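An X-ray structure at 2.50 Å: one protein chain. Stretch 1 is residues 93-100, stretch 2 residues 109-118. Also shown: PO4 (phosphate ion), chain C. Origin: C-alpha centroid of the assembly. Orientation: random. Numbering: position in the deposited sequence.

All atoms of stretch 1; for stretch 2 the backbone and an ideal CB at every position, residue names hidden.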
# COMPACT_ATOMS: atom_id res chain seq x y z
N HIS A 93 3.01 -7.89 -6.38
CA HIS A 93 3.98 -7.20 -5.55
C HIS A 93 3.28 -6.32 -4.52
O HIS A 93 2.19 -5.80 -4.77
CB HIS A 93 4.94 -6.37 -6.39
CG HIS A 93 5.93 -7.19 -7.16
ND1 HIS A 93 5.68 -7.66 -8.43
CD2 HIS A 93 7.16 -7.63 -6.83
CE1 HIS A 93 6.72 -8.36 -8.85
NE2 HIS A 93 7.63 -8.36 -7.90
N LYS A 94 3.93 -6.17 -3.37
CA LYS A 94 3.41 -5.37 -2.27
C LYS A 94 3.89 -3.92 -2.31
O LYS A 94 5.05 -3.64 -2.61
CB LYS A 94 3.81 -6.02 -0.95
CG LYS A 94 3.25 -7.42 -0.76
CD LYS A 94 3.71 -8.06 0.54
CE LYS A 94 3.01 -9.40 0.76
NZ LYS A 94 3.40 -10.06 2.04
N TYR A 95 2.98 -3.00 -2.01
CA TYR A 95 3.30 -1.58 -1.98
C TYR A 95 2.59 -0.98 -0.78
O TYR A 95 1.51 -1.43 -0.39
CB TYR A 95 2.81 -0.89 -3.26
CG TYR A 95 3.50 -1.37 -4.50
CD1 TYR A 95 4.74 -0.87 -4.87
CD2 TYR A 95 2.94 -2.39 -5.28
CE1 TYR A 95 5.42 -1.37 -5.97
CE2 TYR A 95 3.62 -2.90 -6.39
CZ TYR A 95 4.86 -2.39 -6.73
OH TYR A 95 5.54 -2.91 -7.80
N ILE A 96 3.21 0.03 -0.17
CA ILE A 96 2.61 0.69 0.97
C ILE A 96 2.39 2.15 0.60
O ILE A 96 3.27 2.76 -0.01
CB ILE A 96 3.52 0.64 2.21
CG1 ILE A 96 3.90 -0.81 2.52
CG2 ILE A 96 2.78 1.25 3.41
CD1 ILE A 96 2.70 -1.73 2.66
N LEU A 97 1.22 2.69 0.94
CA LEU A 97 0.95 4.09 0.66
C LEU A 97 1.69 4.89 1.73
O LEU A 97 1.39 4.78 2.91
CB LEU A 97 -0.56 4.35 0.70
CG LEU A 97 -1.35 3.36 -0.17
CD1 LEU A 97 -2.79 3.82 -0.29
CD2 LEU A 97 -0.72 3.26 -1.56
N LYS A 98 2.66 5.70 1.32
CA LYS A 98 3.46 6.45 2.28
C LYS A 98 3.07 7.88 2.54
O LYS A 98 2.35 8.17 3.49
CB LYS A 98 4.94 6.41 1.86
CG LYS A 98 5.43 5.02 1.49
CD LYS A 98 5.15 3.98 2.58
CE LYS A 98 6.01 4.20 3.82
NZ LYS A 98 5.76 3.16 4.85
N LEU A 99 3.56 8.79 1.71
CA LEU A 99 3.25 10.20 1.88
C LEU A 99 1.74 10.40 1.95
O LEU A 99 0.98 9.49 1.60
CB LEU A 99 3.85 11.02 0.73
CG LEU A 99 5.38 11.06 0.66
CD1 LEU A 99 5.93 11.40 2.05
CD2 LEU A 99 5.94 9.73 0.19
N PRO A 100 1.30 11.57 2.42
CA PRO A 100 -0.13 11.90 2.54
C PRO A 100 -0.82 11.81 1.20
O PRO A 100 -0.18 11.95 0.15
CB PRO A 100 -0.11 13.33 3.07
CG PRO A 100 1.13 13.37 3.86
CD PRO A 100 2.12 12.66 2.97
N UNK A 109 -4.95 10.95 -4.87
CA UNK A 109 -3.58 10.80 -5.34
C UNK A 109 -2.74 10.46 -4.13
O UNK A 109 -2.86 11.11 -3.09
CB UNK A 109 -3.07 12.06 -6.04
N UNK A 110 -1.88 9.46 -4.25
CA UNK A 110 -1.05 9.07 -3.13
C UNK A 110 0.13 8.27 -3.63
O UNK A 110 -0.00 7.52 -4.59
CB UNK A 110 -1.85 8.27 -2.10
N UNK A 111 1.28 8.43 -2.98
CA UNK A 111 2.49 7.73 -3.36
C UNK A 111 2.53 6.32 -2.77
O UNK A 111 2.24 6.12 -1.58
CB UNK A 111 3.72 8.53 -2.91
N UNK A 112 2.87 5.35 -3.61
CA UNK A 112 2.99 3.96 -3.17
C UNK A 112 4.49 3.63 -3.22
O UNK A 112 5.19 4.06 -4.14
CB UNK A 112 2.16 3.01 -4.04
N UNK A 113 4.99 2.88 -2.24
CA UNK A 113 6.40 2.53 -2.23
C UNK A 113 6.62 1.03 -2.03
O UNK A 113 5.96 0.41 -1.20
CB UNK A 113 7.12 3.31 -1.13
N UNK A 114 7.54 0.47 -2.81
CA UNK A 114 7.90 -0.94 -2.76
C UNK A 114 8.01 -1.40 -1.31
O UNK A 114 8.85 -0.91 -0.55
CB UNK A 114 9.21 -1.19 -3.50
N UNK A 115 7.17 -2.35 -0.93
CA UNK A 115 7.14 -2.86 0.44
C UNK A 115 8.50 -3.22 1.01
O UNK A 115 8.92 -2.67 2.02
CB UNK A 115 6.24 -4.09 0.50
N UNK A 116 9.20 -4.15 0.36
CA UNK A 116 10.51 -4.59 0.85
C UNK A 116 11.67 -3.61 0.81
O UNK A 116 12.81 -4.00 1.03
CB UNK A 116 10.93 -5.82 0.05
N UNK A 117 11.39 -2.34 0.52
CA UNK A 117 12.44 -1.33 0.48
C UNK A 117 12.27 -0.44 1.71
O UNK A 117 13.03 0.51 1.91
CB UNK A 117 12.39 -0.51 -0.81
N UNK A 118 11.26 -0.76 2.52
CA UNK A 118 10.97 -0.02 3.74
C UNK A 118 11.88 -0.50 4.87
O UNK A 118 12.70 -1.41 4.63
CB UNK A 118 9.50 -0.18 4.13
P PO4 C . 7.64 -7.12 -2.50
O1 PO4 C . 7.56 -7.19 -1.01
O2 PO4 C . 6.50 -7.86 -3.09
O3 PO4 C . 7.58 -5.69 -2.92
O4 PO4 C . 8.92 -7.72 -2.96

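The strand 109-114 runs antiparallel to strand 93-97, at 138° between their directions, and the pairing at 112-114 fixes which face each of those side chains takes before chemistry chooses among candidates.

Position 109 has extended backbone angles and a CA-to-CB bond pointing away from stretch 1, with nothing of that stretch near its ideal CB. The contact barely constrains it; the residue is Glu109.

At 110 the bond points toward stretch 1. The ideal CB lies 4.6 Å from Pro100 O and 4.9 Å from Leu97 CD1, a site with an apolar side and a carbonyl. A beta-branched or medium aliphatic residue would suit the extended backbone, and a small hydroxyl residue is conceivable. Val110 is found, and its CG2 packs 3.9 Å from Leu97 CB and 3.6 Å from Leu99 O.

At 111 the CA-to-CB bond points sideways, the ideal CB 4.0 Å from Leu99 CD2. Its carbonyl works regardless of side chain: Lys98 N donates to the O of 111 at 3.0 Å. An aliphatic residue could rest on the leucine. The choice is Val111, whose CB sits 4.0 Å from Leu99 CD2.

Position 112 faces Leu97 across a non-hydrogen-bonded pair with CA atoms only 4.3 Å apart. The ideal CB is already 3.8 Å from Leu97 CD2 and 4.0 Å from Tyr95 CB, so little room remains on that side and a small residue fits most simply. Ala112 supplies a methyl, CB, touching Tyr95 CB at 4.1 Å and Leu97 CD2 at 3.9 Å.

Position 113 pairs with Ile96 through two backbone hydrogen bonds: the N of 113 to Ile96 O, 2.8 Å, and Ile96 N to the O of 113, 3.0 Å. Its ideal CB, on the same face as Ile96, lies 3.6 Å from Lys98 CG, so a side chain that can lie against aliphatic methylenes is favoured; threonine, isoleucine or valine would all be reasonable. Val113 brings CG2 to 3.3 Å from Lys98 CG.

Position 114 is opposite Tyr95, its ideal CB 4.5 Å from Tyr95 CE1, with the phosphate also in the neighbourhood. A long basic chain is attractive, though others could fit. Arg114 extends until NH1 is 3.5 Å from PO4 O4.

At 115 the backbone turns and the bond points toward stretch 1, with the ideal CB 3.4 Å from Lys94 O. The N of 115 donates to Lys94 O at 3.0 Å. A short polar residue would suit the turn; Asp115 places OD2 3.3 Å from Lys94 CB and OD1 3.8 Å from Ile96 CG1.

Stretch 1 limits neither 116 nor 117; many polar residues would do, and at 117 a small hydroxyl could reach the turn's carbonyl. Glu116 brings OE1 within 2.8 Å of PO4 O4, while Ser117 OG donates to Arg114 O at 2.9 Å, bracing the turn.

At 118 the CA-to-CB bond points toward stretch 1, the ideal CB 5.1 Å from Lys98 NZ. An acid could answer that charge, an aliphatic the nearby Ile96. Leu118 packs CD2 3.7 Å from Ile96 CG1; CD2 also comes close to Lys98 NZ, 3.2 Å, in a poorly ordered end.

Stretch 2, residues 109-118: EVVAVRDESL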
# COMPACT_ATOMS: atom_id res chain seq x y z
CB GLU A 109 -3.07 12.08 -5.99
CG GLU A 109 -3.51 12.28 -7.42
CD GLU A 109 -2.91 13.52 -8.04
OE1 GLU A 109 -1.87 14.00 -7.52
OE2 GLU A 109 -3.46 14.01 -9.04
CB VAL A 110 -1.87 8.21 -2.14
CG1 VAL A 110 -2.33 6.92 -2.82
CG2 VAL A 110 -1.04 7.91 -0.89
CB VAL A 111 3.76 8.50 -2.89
CG1 VAL A 111 5.00 7.65 -3.12
CG2 VAL A 111 3.88 9.83 -3.66
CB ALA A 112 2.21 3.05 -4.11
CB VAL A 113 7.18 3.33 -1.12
CG1 VAL A 113 8.66 2.97 -1.15
CG2 VAL A 113 7.03 4.82 -1.34
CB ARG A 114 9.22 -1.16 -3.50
CG ARG A 114 9.88 -2.52 -3.35
CD ARG A 114 11.22 -2.53 -4.10
NE ARG A 114 12.21 -3.43 -3.50
CZ ARG A 114 12.17 -4.76 -3.59
NH1 ARG A 114 11.19 -5.35 -4.25
NH2 ARG A 114 13.11 -5.49 -2.99
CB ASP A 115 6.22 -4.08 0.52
CG ASP A 115 5.66 -4.30 1.91
OD1 ASP A 115 6.23 -3.74 2.88
OD2 ASP A 115 4.66 -5.03 2.05
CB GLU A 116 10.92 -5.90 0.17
CG GLU A 116 10.18 -7.11 0.71
CD GLU A 116 10.75 -8.42 0.21
OE1 GLU A 116 10.74 -8.65 -1.02
OE2 GLU A 116 11.20 -9.23 1.05
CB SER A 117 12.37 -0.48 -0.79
OG SER A 117 11.35 0.50 -0.71
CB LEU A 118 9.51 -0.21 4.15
CG LEU A 118 8.44 0.71 3.56
CD1 LEU A 118 8.45 0.64 2.05
CD2 LEU A 118 7.08 0.29 4.10
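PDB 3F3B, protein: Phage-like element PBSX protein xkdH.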